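Local atomic coordinates of orotidine 5'-phosphate decarboxylase (Streptomyces avermitilis, PDB entry 3V75), a protein that probably catalyses the decarboxylation of orotidine 5'-phosphate to UMP, the last step of de novo UMP biosynthesis. Residues Leu174-Asn179 with Ala219-Thr224. Numbering follows the deposited sequence.
Sequences LALTSN and AVVGAT
A beta bulge joins the C-terminal ends of two adjacent parallel TIM-barrel strands, 170-176 and 217-221: A175 and L176 both donate their N-H to the carbonyl oxygen of V220, with A175 as the extra residue between the bridges L174-V220 and L176-V221. V220 O is 3.1 Å from A175 N and 3.0 Å from L176 N. Both donors lie in the carbonyl plane; the bond from L176 is almost straight (174° at the hydrogen), that from A175 more bent. The extra residue keeps an extended phi but turns its psi to -60°, and its CB is directed at the neighbouring strand, meeting A219 CB at 3.9 Å. Pairing then resumes one residue out of step, G222 N donating to L176 O over 2.8 Å, while V221 CA makes a CH...O contact with the same oxygen.

L174 and V220 point the same way on one face. With CG1 of V220 anti to its backbone N (chi1 -180°), CG2 lies on the side of L174, 3.8 Å from the leucine CD2. L176 and V221 occupy the other face, where L176 also packs on A197 of helix 196-207.

Beyond the strands the two loops stay in touch, S178 OG lying 3.1 Å from T224 OG1, and a water bonded to S178 OG and accepting from T224 N bridges them. T177 OG1 donates to N179 OD1 (2.7 Å), while N179 ND2 bonds L152 O of the second subunit. With the L174 side chain close to K119, the predicted proton donor, this bulged pair belongs to the catalytic end of an eight-stranded alpha/beta barrel.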
loop_
_atom_site.group_PDB
_atom_site.type_symbol
_atom_site.label_atom_id
_atom_site.label_comp_id
_atom_site.label_asym_id
_atom_site.label_seq_id
_atom_site.Cartn_x
_atom_site.Cartn_y
_atom_site.Cartn_z
ATOM N N LEU A 174 0.630 -10.605 -3.322
ATOM C CA LEU A 174 -0.621 -10.741 -4.074
ATOM C C LEU A 174 -0.365 -11.512 -5.357
ATOM O O LEU A 174 0.542 -11.161 -6.125
ATOM C CB LEU A 174 -1.179 -9.379 -4.451
ATOM C CG LEU A 174 -1.443 -8.396 -3.316
ATOM C CD1 LEU A 174 -1.985 -7.085 -3.832
ATOM C CD2 LEU A 174 -2.420 -9.013 -2.271
ATOM N N ALA A 175 -1.138 -12.572 -5.605
ATOM C CA ALA A 175 -0.973 -13.334 -6.839
ATOM C C ALA A 175 -2.275 -13.405 -7.636
ATOM O O ALA A 175 -2.351 -12.946 -8.766
ATOM C CB ALA A 175 -0.425 -14.735 -6.548
ATOM N N LEU A 176 -3.311 -13.980 -7.023
ATOM C CA LEU A 176 -4.595 -14.236 -7.692
ATOM C C LEU A 176 -5.717 -13.819 -6.739
ATOM O O LEU A 176 -5.865 -14.395 -5.655
ATOM C CB LEU A 176 -4.708 -15.720 -7.990
ATOM C CG LEU A 176 -3.780 -16.179 -9.118
ATOM C CD1 LEU A 176 -3.589 -17.679 -9.103
ATOM C CD2 LEU A 176 -4.326 -15.693 -10.491
ATOM N N THR A 177 -6.518 -12.841 -7.137
ATOM C CA THR A 177 -7.613 -12.369 -6.275
ATOM C C THR A 177 -8.962 -12.526 -6.958
ATOM O O THR A 177 -9.050 -12.573 -8.189
ATOM C CB THR A 177 -7.366 -10.922 -5.840
ATOM O OG1 THR A 177 -7.213 -10.068 -7.001
ATOM C CG2 THR A 177 -6.100 -10.867 -4.964
ATOM N N SER A 178 -10.038 -12.625 -6.156
ATOM C CA SER A 178 -11.331 -12.973 -6.728
ATOM C C SER A 178 -12.237 -11.796 -6.995
ATOM O O SER A 178 -13.379 -11.979 -7.429
ATOM C CB SER A 178 -12.044 -13.986 -5.830
ATOM O OG SER A 178 -12.432 -13.322 -4.651
ATOM N N ASN A 179 -11.732 -10.564 -6.818
ATOM C CA ASN A 179 -12.526 -9.407 -7.207
ATOM C C ASN A 179 -12.763 -9.415 -8.724
ATOM O O ASN A 179 -11.984 -10.045 -9.455
ATOM C CB ASN A 179 -11.867 -8.101 -6.731
ATOM C CG ASN A 179 -10.439 -7.945 -7.266
ATOM O OD1 ASN A 179 -9.555 -8.770 -6.960
ATOM N ND2 ASN A 179 -10.220 -6.893 -8.066
ATOM N N ALA A 219 1.783 -16.580 -1.065
ATOM C CA ALA A 219 0.984 -15.839 -2.041
ATOM C C ALA A 219 -0.427 -15.627 -1.490
ATOM O O ALA A 219 -0.931 -16.473 -0.742
ATOM C CB ALA A 219 0.873 -16.634 -3.357
ATOM N N VAL A 220 -1.071 -14.540 -1.907
ATOM C CA VAL A 220 -2.503 -14.373 -1.688
ATOM C C VAL A 220 -3.217 -14.983 -2.911
ATOM O O VAL A 220 -2.950 -14.591 -4.057
ATOM C CB VAL A 220 -2.892 -12.892 -1.515
ATOM C CG1 VAL A 220 -4.420 -12.796 -1.280
ATOM C CG2 VAL A 220 -2.085 -12.287 -0.334
ATOM N N VAL A 221 -4.087 -15.966 -2.652
ATOM C CA VAL A 221 -4.810 -16.705 -3.700
ATOM C C VAL A 221 -6.245 -16.852 -3.218
ATOM O O VAL A 221 -6.505 -17.548 -2.217
ATOM C CB VAL A 221 -4.213 -18.101 -3.902
ATOM C CG1 VAL A 221 -4.939 -18.862 -5.022
ATOM C CG2 VAL A 221 -2.728 -17.984 -4.271
ATOM N N GLY A 222 -7.167 -16.177 -3.886
ATOM C CA GLY A 222 -8.561 -16.162 -3.459
ATOM C C GLY A 222 -9.233 -17.525 -3.559
ATOM O O GLY A 222 -9.141 -18.195 -4.606
ATOM N N ALA A 223 -9.899 -17.931 -2.461
ATOM C CA ALA A 223 -10.504 -19.272 -2.385
ATOM C C ALA A 223 -11.724 -19.418 -3.274
ATOM O O ALA A 223 -12.184 -20.543 -3.495
ATOM C CB ALA A 223 -10.904 -19.617 -0.934
ATOM N N THR A 224 -12.303 -18.306 -3.729
ATOM C CA THR A 224 -13.516 -18.394 -4.548
ATOM C C THR A 224 -13.215 -18.361 -6.050
ATOM O O THR A 224 -14.140 -18.343 -6.865
ATOM C CB THR A 224 -14.537 -17.281 -4.214
ATOM O OG1 THR A 224 -13.944 -15.996 -4.448
ATOM C CG2 THR A 224 -14.972 -17.352 -2.749
HETATM O O HOH W 1 -11.650 -15.296 -2.604
#